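Local coordinates for coronin (Toxoplasma gondii, PDB 4OZU), which probably binds actin filaments and contributes to parasite invasion and egress, the chain here being the WD40 domain of the longer protein, at residues 84-89 with 135-140; 88-93 with 370-375; 92-97 with 104-109; 143-148 with 157-162. All blocks are in the same frame, centred on the assembly; numbering follows the deposited sequence. Where two conformers were deposited one is given.

How the interactions relate
Interactions 3 and 4 are antiparallel strand pairings inside two successive four-stranded sheets, blades of the WD40 propeller; interaction 1 joins the first strands of these blades, and interaction 2 lays a segment from late in the chain against the loop that follows one of those strands. Interaction 1 lies nearest the chain's centre, about 8 Å from it, with the centres of interactions 3 and 4 about 9 and 10 Å away from its own. Trp138 of interaction 1 packs through CZ2 on Ala96 CB at 3.7 Å, and Ala96 CB also meets Leu146 CD1 at 3.7 Å. In interaction 2, Phe90 CZ lies 3.3 Å from Pro140 O, and Tyr91 OH 3.5 Å from Ser143 CB.

Interaction 1: 84-89 with 135-140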
# COMPACT_ATOMS: atom_id res chain seq x y z
N ASP A 84 2.50 10.48 3.32
CA ASP A 84 2.29 9.28 2.51
C ASP A 84 2.99 9.44 1.17
O ASP A 84 3.16 10.54 0.66
CB ASP A 84 0.79 9.01 2.30
CG ASP A 84 0.51 7.60 1.78
OD1 ASP A 84 1.36 6.70 1.99
OD2 ASP A 84 -0.56 7.38 1.16
N THR A 85 3.39 8.31 0.61
CA THR A 85 4.08 8.28 -0.67
C THR A 85 3.59 7.05 -1.41
O THR A 85 3.44 5.99 -0.81
CB THR A 85 5.62 8.19 -0.51
OG1 THR A 85 6.11 9.28 0.29
CG2 THR A 85 6.29 8.23 -1.87
N ASN A 86 3.35 7.17 -2.71
CA ASN A 86 3.00 6.02 -3.53
C ASN A 86 3.44 6.20 -4.98
O ASN A 86 3.16 7.23 -5.60
CB ASN A 86 1.50 5.74 -3.48
CG ASN A 86 1.12 4.76 -2.38
OD1 ASN A 86 1.65 3.65 -2.30
ND2 ASN A 86 0.21 5.18 -1.51
N PHE A 87 4.14 5.21 -5.50
CA PHE A 87 4.47 5.18 -6.92
C PHE A 87 3.23 4.88 -7.76
O PHE A 87 2.31 4.20 -7.31
CB PHE A 87 5.53 4.12 -7.20
CG PHE A 87 6.90 4.51 -6.72
CD1 PHE A 87 7.73 5.26 -7.52
CD2 PHE A 87 7.34 4.12 -5.46
CE1 PHE A 87 8.99 5.62 -7.08
CE2 PHE A 87 8.61 4.48 -5.02
CZ PHE A 87 9.43 5.23 -5.83
N SER A 88 3.22 5.40 -8.99
CA SER A 88 2.19 5.05 -9.94
C SER A 88 2.19 3.56 -10.21
O SER A 88 3.25 2.93 -10.24
CB SER A 88 2.39 5.79 -11.26
OG SER A 88 1.58 5.23 -12.28
N PRO A 89 1.01 2.97 -10.43
CA PRO A 89 0.98 1.55 -10.79
C PRO A 89 1.51 1.27 -12.19
O PRO A 89 1.76 0.10 -12.53
CB PRO A 89 -0.51 1.19 -10.72
CG PRO A 89 -1.17 2.30 -10.01
CD PRO A 89 -0.34 3.52 -10.26
N SER A 135 -3.11 10.54 2.99
CA SER A 135 -2.95 9.46 2.03
C SER A 135 -3.01 9.98 0.61
O SER A 135 -3.62 11.01 0.34
CB SER A 135 -4.03 8.40 2.25
OG SER A 135 -5.32 8.93 2.05
N ALA A 136 -2.36 9.26 -0.29
CA ALA A 136 -2.41 9.54 -1.71
C ALA A 136 -2.30 8.20 -2.42
O ALA A 136 -1.23 7.61 -2.47
CB ALA A 136 -1.30 10.48 -2.13
N GLU A 137 -3.43 7.73 -2.94
CA GLU A 137 -3.51 6.39 -3.53
C GLU A 137 -3.97 6.42 -4.98
O GLU A 137 -5.01 7.00 -5.32
CB GLU A 137 -4.46 5.52 -2.71
CG GLU A 137 -3.95 5.16 -1.32
CD GLU A 137 -3.01 3.97 -1.31
OE1 GLU A 137 -2.93 3.24 -2.32
OE2 GLU A 137 -2.34 3.76 -0.28
N TRP A 138 -3.18 5.77 -5.83
CA TRP A 138 -3.48 5.69 -7.25
C TRP A 138 -4.50 4.61 -7.55
O TRP A 138 -4.42 3.50 -7.01
CB TRP A 138 -2.21 5.38 -8.05
CG TRP A 138 -1.12 6.38 -7.97
CD1 TRP A 138 -0.03 6.35 -7.15
CD2 TRP A 138 -0.98 7.54 -8.79
NE1 TRP A 138 0.78 7.44 -7.40
CE2 TRP A 138 0.21 8.19 -8.40
CE3 TRP A 138 -1.75 8.11 -9.81
CZ2 TRP A 138 0.65 9.36 -9.00
CZ3 TRP A 138 -1.32 9.29 -10.39
CH2 TRP A 138 -0.12 9.90 -9.99
N ASN A 139 -5.42 4.92 -8.45
CA ASN A 139 -6.33 3.92 -8.97
C ASN A 139 -5.54 2.82 -9.67
O ASN A 139 -4.67 3.11 -10.49
CB ASN A 139 -7.32 4.58 -9.94
CG ASN A 139 -8.45 3.65 -10.33
OD1 ASN A 139 -8.23 2.59 -10.93
ND2 ASN A 139 -9.67 4.05 -9.99
N PRO A 140 -5.82 1.55 -9.34
CA PRO A 140 -5.03 0.45 -9.90
C PRO A 140 -5.39 0.09 -11.34
O PRO A 140 -4.67 -0.70 -11.94
CB PRO A 140 -5.36 -0.72 -8.97
CG PRO A 140 -6.73 -0.43 -8.50
CD PRO A 140 -6.81 1.07 -8.36
O HOH W 1 -2.28 5.49 1.73
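Strands 84-87 and 135-138 run in nearly the same direction, 12° apart, with axes 6.0 Å from each other at closest approach. That spacing is wider than in a paired sheet; each hydrogen bond between them uses at least one side chain, and none is backbone to backbone. Asp84, its CG anti to the backbone N (chi1 -165°), reaches across so that OD2 accepts from Ala136 N at 3.0 Å on its anti lone pair. Asn86 takes the next step: its ND2 donates, nearly in the amide plane, to Ala136 O at 3.0 Å, and more weakly to Glu137 OE2. The peptide groups before and after Ala136 are thus each held by a side chain of the facing strand. The Glu137 chain is bent at chi2, which brings OE2 back to within 4.3 Å of Asp84 OD2. A water donates to both oxygens, and a salt bridge from Lys179 to OE2 probably eases the repulsion of the two carboxylates. At the C-terminal end of the two strands the Trp138 indole lies against residues 86-88. NE1 donates in the ring plane to Asn86 O at 3.0 Å, coming from above the carbonyl plane. Ser88 CA sits over the five-membered ring, 3.8 Å from its centroid, in a CH-pi contact, while Pro89 CD presses on Trp138 CB at 3.4 Å. Side chains bridging roughly parallel first strands of consecutive four-stranded blades, near the middle of the molecule, are what a WD40 beta-propeller shows around its central channel.

Interaction 2: 88-93 with 370-375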
# COMPACT_ATOMS: atom_id res chain seq x y z
N SER A 88 3.22 5.40 -8.99
CA SER A 88 2.19 5.05 -9.94
C SER A 88 2.19 3.56 -10.21
O SER A 88 3.25 2.93 -10.24
CB SER A 88 2.39 5.79 -11.26
OG SER A 88 1.58 5.23 -12.28
N PRO A 89 1.01 2.97 -10.43
CA PRO A 89 0.98 1.55 -10.79
C PRO A 89 1.51 1.27 -12.19
O PRO A 89 1.76 0.10 -12.53
CB PRO A 89 -0.51 1.19 -10.72
CG PRO A 89 -1.17 2.30 -10.01
CD PRO A 89 -0.34 3.52 -10.26
N PHE A 90 1.65 2.31 -13.01
CA PHE A 90 1.92 2.13 -14.43
C PHE A 90 3.22 2.74 -14.93
O PHE A 90 3.91 2.17 -15.76
CB PHE A 90 0.76 2.70 -15.23
CG PHE A 90 -0.58 2.30 -14.70
CD1 PHE A 90 -0.97 0.98 -14.71
CD2 PHE A 90 -1.44 3.25 -14.17
CE1 PHE A 90 -2.20 0.61 -14.21
CE2 PHE A 90 -2.67 2.88 -13.68
CZ PHE A 90 -3.05 1.56 -13.70
N TYR A 91 3.54 3.92 -14.40
CA TYR A 91 4.63 4.73 -14.93
C TYR A 91 5.78 4.77 -13.93
O TYR A 91 5.64 5.30 -12.82
CB TYR A 91 4.11 6.13 -15.25
CG TYR A 91 2.84 6.05 -16.06
CD1 TYR A 91 2.79 5.31 -17.24
CD2 TYR A 91 1.67 6.66 -15.63
CE1 TYR A 91 1.63 5.22 -17.97
CE2 TYR A 91 0.50 6.57 -16.36
CZ TYR A 91 0.48 5.85 -17.53
OH TYR A 91 -0.68 5.75 -18.25
N ARG A 92 6.90 4.19 -14.34
CA ARG A 92 8.02 3.93 -13.46
C ARG A 92 8.62 5.18 -12.83
O ARG A 92 9.22 5.12 -11.75
CB ARG A 92 9.12 3.20 -14.23
CG ARG A 92 10.25 2.76 -13.34
CD ARG A 92 10.60 1.32 -13.57
NE ARG A 92 11.59 1.17 -14.64
CZ ARG A 92 11.40 0.49 -15.76
NH1 ARG A 92 10.26 -0.14 -16.01
NH2 ARG A 92 12.38 0.43 -16.66
N ASP A 93 8.46 6.32 -13.51
CA ASP A 93 9.09 7.56 -13.09
C ASP A 93 8.14 8.49 -12.33
O ASP A 93 8.53 9.59 -11.94
CB ASP A 93 9.66 8.30 -14.31
CG ASP A 93 8.63 8.50 -15.41
OD1 ASP A 93 7.58 7.83 -15.40
OD2 ASP A 93 8.90 9.32 -16.32
N VAL A 370 1.90 -3.19 -15.73
CA VAL A 370 2.13 -1.75 -15.64
C VAL A 370 1.45 -1.03 -16.81
O VAL A 370 1.98 -0.06 -17.34
CB VAL A 370 3.64 -1.44 -15.62
CG1 VAL A 370 4.26 -1.98 -14.33
CG2 VAL A 370 4.35 -2.01 -16.84
N GLU A 371 0.27 -1.52 -17.18
CA GLU A 371 -0.57 -0.91 -18.22
C GLU A 371 -1.95 -0.65 -17.66
O GLU A 371 -2.58 -1.57 -17.14
CB GLU A 371 -0.71 -1.81 -19.45
CG GLU A 371 0.53 -2.02 -20.26
CD GLU A 371 0.26 -2.97 -21.41
OE1 GLU A 371 -0.92 -3.10 -21.82
OE2 GLU A 371 1.21 -3.60 -21.90
N PRO A 372 -2.46 0.59 -17.76
CA PRO A 372 -3.84 0.80 -17.30
C PRO A 372 -4.87 0.08 -18.17
O PRO A 372 -4.71 0.07 -19.38
CB PRO A 372 -4.03 2.32 -17.42
CG PRO A 372 -2.69 2.90 -17.73
CD PRO A 372 -1.85 1.82 -18.30
N SER A 373 -5.92 -0.48 -17.57
CA SER A 373 -6.94 -1.15 -18.36
C SER A 373 -7.90 -0.13 -18.98
O SER A 373 -8.53 -0.40 -20.01
CB SER A 373 -7.74 -2.15 -17.53
OG SER A 373 -8.59 -1.50 -16.60
N MET A 374 -7.97 1.05 -18.37
CA MET A 374 -8.86 2.12 -18.82
C MET A 374 -8.17 3.47 -18.82
O MET A 374 -7.36 3.76 -17.93
CB MET A 374 -10.10 2.20 -17.92
CG MET A 374 -10.98 0.99 -17.97
SD MET A 374 -12.33 1.13 -16.78
CE MET A 374 -11.49 0.66 -15.27
N THR A 375 -8.47 4.29 -19.81
CA THR A 375 -8.17 5.71 -19.75
C THR A 375 -9.16 6.38 -18.80
O THR A 375 -10.23 5.83 -18.52
CB THR A 375 -8.27 6.38 -21.12
OG1 THR A 375 -9.63 6.35 -21.56
CG2 THR A 375 -7.38 5.67 -22.13
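Phe90 carries the tight part of this contact. Its ring is sandwiched between two prolines: Pro372 CG lies over the centre of one face, 3.8 Å from the centroid and 12° off the normal, in a CH-pi contact, and Pro89 CB covers the opposite face. The backbone of 370-375 follows the ring closely, with Phe90 CD1 3.4 Å from Pro372 N and the carbonyl carbon of Val370 near the ring plane at the edge. Phe90 O and Val370 O, both acceptors, are also close, 3.3 Å apart, but unbonded. Toward solvent the contact loosens. Exposed Tyr91, its ring face over Phe90 CB, meets the later segment by its tip, OH touching Pro372 CG at 3.5 Å. Exposed Val370 rests its CG1 3.7 Å from Pro89 O. An acetate ion, probably from the crystallisation liquor, lies about 4 Å from the Val370 side chain. Glu371 turns away and forms a salt bridge with Arg388. Ser88 helps to hold the Phe90 loop: its OG accepts from Phe90 N at 3.0 Å and from Tyr91 N at 3.2 Å. This is an ST turn extended to an ST motif, in the loop linking the first two strands of a WD40 blade, against which the later chain segment packs.

Interaction 3: 92-97 with 104-109; sequences RDILAT and VRIWQL
Two torsions bring Trp107 and Thr97 together: Thr97 OG1 stands between the backbone N and the carbonyl carbon (chi1 61°), and Trp107 CG lies anti to the carbonyl carbon, beside the backbone N (chi1 -59°). The side chains cross obliquely on one face of the antiparallel hairpin, and Trp107 NE1 donates in the plane of its ring to OG1 at 3.2 Å. The backbone beneath is regular: Leu95 and Trp107 form a hydrogen-bonded pair, Trp107 N meeting Leu95 O at 2.8 Å nearly along the C=O axis, and Thr97 and Arg105 form the next hydrogen-bonded pair. On the other face Ala96 CB packs on Ile106 CD1 at 3.7 Å. At the far end Asp93 and Gln108 lie side by side; Gln108 NE2 donates to Asp93 OD2 from above the carboxylate plane, 3.2 Å away, and a water bridges that oxygen to Leu109 O. Arg105 NH1 donates to a second water, 2.9 Å from Thr97 OG1, while NH2 makes a salt bridge to Asp101. His78 NE2 also bonds to Thr97 OG1. The buried hydroxyl therefore gathers indole, imidazole and water, the Trp-Thr-His part of the network familiar from WD40 blades, which fixes the indole's rotation and ties the hairpin to the residues before the blade's first strand.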
# COMPACT_ATOMS: atom_id res chain seq x y z
N ARG A 92 6.90 4.19 -14.34
CA ARG A 92 8.02 3.93 -13.46
C ARG A 92 8.62 5.18 -12.83
O ARG A 92 9.22 5.12 -11.75
CB ARG A 92 9.12 3.20 -14.23
CG ARG A 92 10.25 2.76 -13.34
CD ARG A 92 10.60 1.32 -13.57
NE ARG A 92 11.59 1.17 -14.64
CZ ARG A 92 11.40 0.49 -15.76
NH1 ARG A 92 10.26 -0.14 -16.01
NH2 ARG A 92 12.38 0.43 -16.66
N ASP A 93 8.46 6.32 -13.51
CA ASP A 93 9.09 7.56 -13.09
C ASP A 93 8.14 8.49 -12.33
O ASP A 93 8.53 9.59 -11.94
CB ASP A 93 9.66 8.30 -14.31
CG ASP A 93 8.63 8.50 -15.41
OD1 ASP A 93 7.58 7.83 -15.40
OD2 ASP A 93 8.90 9.32 -16.32
N ILE A 94 6.91 8.04 -12.12
CA ILE A 94 5.87 8.88 -11.52
C ILE A 94 5.51 8.42 -10.11
O ILE A 94 5.27 7.24 -9.86
CB ILE A 94 4.60 8.88 -12.39
CG1 ILE A 94 4.90 9.46 -13.77
CG2 ILE A 94 3.47 9.66 -11.71
CD1 ILE A 94 5.35 10.92 -13.77
N LEU A 95 5.46 9.37 -9.19
CA LEU A 95 4.99 9.07 -7.85
C LEU A 95 4.27 10.27 -7.28
O LEU A 95 4.36 11.39 -7.80
CB LEU A 95 6.15 8.66 -6.95
CG LEU A 95 7.22 9.71 -6.67
CD1 LEU A 95 7.90 9.41 -5.35
CD2 LEU A 95 8.27 9.77 -7.78
N ALA A 96 3.55 10.02 -6.19
CA ALA A 96 2.82 11.07 -5.49
C ALA A 96 3.18 11.10 -4.01
O ALA A 96 3.36 10.06 -3.38
CB ALA A 96 1.33 10.86 -5.65
N THR A 97 3.24 12.30 -3.45
CA THR A 97 3.39 12.47 -2.02
C THR A 97 2.24 13.29 -1.47
O THR A 97 1.75 14.21 -2.12
CB THR A 97 4.71 13.18 -1.64
OG1 THR A 97 4.74 14.48 -2.23
CG2 THR A 97 5.91 12.37 -2.10
N VAL A 104 -0.90 17.80 -2.26
CA VAL A 104 -0.49 16.55 -2.90
C VAL A 104 0.34 16.91 -4.12
O VAL A 104 -0.09 17.71 -4.95
CB VAL A 104 -1.70 15.67 -3.31
CG1 VAL A 104 -1.22 14.39 -4.00
CG2 VAL A 104 -2.53 15.31 -2.09
N ARG A 105 1.53 16.33 -4.21
CA ARG A 105 2.47 16.64 -5.28
C ARG A 105 2.72 15.40 -6.14
O ARG A 105 2.95 14.32 -5.62
CB ARG A 105 3.79 17.14 -4.70
CG ARG A 105 3.67 18.49 -4.01
CD ARG A 105 4.95 18.88 -3.28
NE ARG A 105 4.87 20.23 -2.72
CZ ARG A 105 4.34 20.53 -1.54
NH1 ARG A 105 3.82 19.58 -0.77
NH2 ARG A 105 4.32 21.80 -1.12
N ILE A 106 2.65 15.58 -7.46
CA ILE A 106 2.97 14.52 -8.40
C ILE A 106 4.37 14.79 -8.94
O ILE A 106 4.66 15.89 -9.40
CB ILE A 106 1.97 14.43 -9.58
CG1 ILE A 106 0.52 14.48 -9.07
CG2 ILE A 106 2.21 13.16 -10.38
CD1 ILE A 106 0.18 13.44 -8.04
N TRP A 107 5.22 13.78 -8.87
CA TRP A 107 6.62 13.91 -9.24
C TRP A 107 6.97 13.05 -10.45
O TRP A 107 6.42 11.96 -10.62
CB TRP A 107 7.51 13.50 -8.07
CG TRP A 107 7.28 14.29 -6.84
CD1 TRP A 107 6.55 13.92 -5.75
CD2 TRP A 107 7.81 15.59 -6.54
NE1 TRP A 107 6.59 14.91 -4.80
CE2 TRP A 107 7.35 15.94 -5.26
CE3 TRP A 107 8.63 16.49 -7.24
CZ2 TRP A 107 7.68 17.15 -4.66
CZ3 TRP A 107 8.95 17.69 -6.64
CH2 TRP A 107 8.48 18.01 -5.37
N GLN A 108 7.88 13.55 -11.29
CA GLN A 108 8.42 12.77 -12.40
C GLN A 108 9.94 12.70 -12.31
O GLN A 108 10.63 13.70 -12.52
CB GLN A 108 8.00 13.37 -13.74
CG GLN A 108 8.39 12.51 -14.93
CD GLN A 108 7.81 13.02 -16.23
OE1 GLN A 108 7.56 14.21 -16.39
NE2 GLN A 108 7.60 12.11 -17.17
N LEU A 109 10.45 11.51 -12.01
CA LEU A 109 11.90 11.30 -11.93
C LEU A 109 12.55 11.37 -13.31
O LEU A 109 11.91 11.07 -14.31
CB LEU A 109 12.20 9.94 -11.28
CG LEU A 109 11.81 9.82 -9.81
CD1 LEU A 109 11.70 8.37 -9.40
CD2 LEU A 109 12.82 10.54 -8.93
O HOH W 2 11.26 10.25 -16.78
O HOH W 3 3.20 16.66 -1.19

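Interaction 4: 143-148 with 157-162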
# COMPACT_ATOMS: atom_id res chain seq x y z
N SER A 143 -5.42 5.21 -15.43
CA SER A 143 -4.38 6.21 -15.49
C SER A 143 -4.90 7.56 -15.01
O SER A 143 -6.03 7.95 -15.32
CB SER A 143 -3.86 6.34 -16.93
OG SER A 143 -4.90 6.12 -17.87
N GLY A 144 -4.09 8.25 -14.22
CA GLY A 144 -4.35 9.64 -13.89
C GLY A 144 -5.34 9.88 -12.77
O GLY A 144 -5.60 11.04 -12.44
N ILE A 145 -5.89 8.82 -12.20
CA ILE A 145 -6.88 8.96 -11.13
C ILE A 145 -6.24 8.66 -9.77
O ILE A 145 -5.64 7.61 -9.58
CB ILE A 145 -8.10 8.04 -11.35
CG1 ILE A 145 -8.78 8.35 -12.69
CG2 ILE A 145 -9.09 8.17 -10.20
CD1 ILE A 145 -9.26 9.79 -12.84
N LEU A 146 -6.40 9.58 -8.84
CA LEU A 146 -5.82 9.46 -7.51
C LEU A 146 -6.82 9.88 -6.44
O LEU A 146 -7.62 10.79 -6.67
CB LEU A 146 -4.54 10.32 -7.43
CG LEU A 146 -3.84 10.47 -6.08
CD1 LEU A 146 -2.33 10.45 -6.28
CD2 LEU A 146 -4.26 11.75 -5.40
N ALA A 147 -6.78 9.21 -5.29
CA ALA A 147 -7.59 9.62 -4.14
C ALA A 147 -6.70 10.10 -3.00
O ALA A 147 -5.69 9.48 -2.70
CB ALA A 147 -8.47 8.47 -3.66
N SER A 148 -7.09 11.20 -2.36
CA SER A 148 -6.34 11.70 -1.22
C SER A 148 -7.26 11.89 -0.02
O SER A 148 -8.34 12.45 -0.14
CB SER A 148 -5.63 13.01 -1.55
OG SER A 148 -6.50 14.12 -1.41
N PHE A 157 -10.98 13.21 -4.81
CA PHE A 157 -10.61 12.45 -6.00
C PHE A 157 -10.10 13.38 -7.09
O PHE A 157 -10.74 14.38 -7.43
CB PHE A 157 -11.79 11.63 -6.49
CG PHE A 157 -12.24 10.59 -5.51
CD1 PHE A 157 -11.62 9.35 -5.47
CD2 PHE A 157 -13.25 10.85 -4.62
CE1 PHE A 157 -12.03 8.40 -4.56
CE2 PHE A 157 -13.66 9.90 -3.71
CZ PHE A 157 -13.06 8.68 -3.68
N TRP A 158 -8.94 13.02 -7.64
CA TRP A 158 -8.22 13.89 -8.56
C TRP A 158 -8.00 13.24 -9.91
O TRP A 158 -7.61 12.08 -9.98
CB TRP A 158 -6.85 14.24 -7.97
CG TRP A 158 -6.88 15.24 -6.87
CD1 TRP A 158 -6.92 14.98 -5.53
CD2 TRP A 158 -6.86 16.66 -7.01
NE1 TRP A 158 -6.92 16.16 -4.82
CE2 TRP A 158 -6.89 17.21 -5.71
CE3 TRP A 158 -6.83 17.53 -8.10
CZ2 TRP A 158 -6.88 18.58 -5.48
CZ3 TRP A 158 -6.81 18.88 -7.87
CH2 TRP A 158 -6.84 19.40 -6.57
N ASN A 159 -8.24 14.00 -10.97
CA ASN A 159 -7.72 13.68 -12.30
C ASN A 159 -6.42 14.45 -12.47
O ASN A 159 -6.44 15.65 -12.78
CB ASN A 159 -8.74 14.05 -13.38
CG ASN A 159 -8.27 13.70 -14.79
OD1 ASN A 159 -7.10 13.37 -15.02
ND2 ASN A 159 -9.19 13.78 -15.75
N VAL A 160 -5.29 13.80 -12.26
CA VAL A 160 -4.02 14.51 -12.21
C VAL A 160 -3.68 15.14 -13.56
O VAL A 160 -3.03 16.18 -13.61
CB VAL A 160 -2.84 13.60 -11.76
CG1 VAL A 160 -3.14 12.98 -10.40
CG2 VAL A 160 -2.58 12.52 -12.78
N GLU A 161 -4.12 14.51 -14.64
CA GLU A 161 -3.87 15.02 -15.99
C GLU A 161 -4.44 16.42 -16.17
O GLU A 161 -3.81 17.29 -16.76
CB GLU A 161 -4.48 14.09 -17.04
CG GLU A 161 -3.97 12.66 -16.99
CD GLU A 161 -4.69 11.77 -17.99
OE1 GLU A 161 -5.32 10.78 -17.55
OE2 GLU A 161 -4.63 12.06 -19.20
N LYS A 162 -5.65 16.62 -15.65
CA LYS A 162 -6.36 17.89 -15.80
C LYS A 162 -6.21 18.78 -14.57
O LYS A 162 -6.72 19.90 -14.55
CB LYS A 162 -7.84 17.62 -16.07
CG LYS A 162 -8.12 16.90 -17.38
CD LYS A 162 -9.59 16.56 -17.54
CE LYS A 162 -10.46 17.80 -17.69
NZ LYS A 162 -11.90 17.47 -17.82
O HOH W 4 -6.16 8.65 -18.76
O HOH W 5 -6.49 17.01 -1.92
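Gly144 O is held by one strong hydrogen bond and one weaker contact: Val160 N donates to it at 2.8 Å in the carbonyl plane. The weaker one is a CA-H...O contact, Asn159 CA lying 3.4 Å from Gly144 O. Val160 adds its methyl CG2, 3.4 Å from the same oxygen. Further along, Leu146 and Trp158 form a hydrogen-bonded antiparallel pair, Trp158 N reaching Leu146 O at 2.8 Å nearly along the C=O axis. Their side chains lie side by side, pointing the same way, but only lightly touch. The opposite face pairs Ala147 with Phe157, whose CE1 meets Ala147 CB at 3.7 Å. Trp158 NE1 lies 4.0 Å from Ser148 OG, and the link is made by a water in the indole plane that accepts from NE1 at 3.1 Å and also bonds to OG. At the loop end Gly144 takes a positive phi, 82°, which suits glycine, and with no side chain there Glu161 OE1 approaches its CA to 4.0 Å. A second water donates to that carboxylate oxygen and bonds Ser143 OG, whose hydroxyl also makes a weak bond with Met374 O. The indole N-H of Trp158 and the hydroxyl of Ser148 are thus joined through water, so the backbone ladder carries the direct polar pairing between the two strands of this WD40 hairpin.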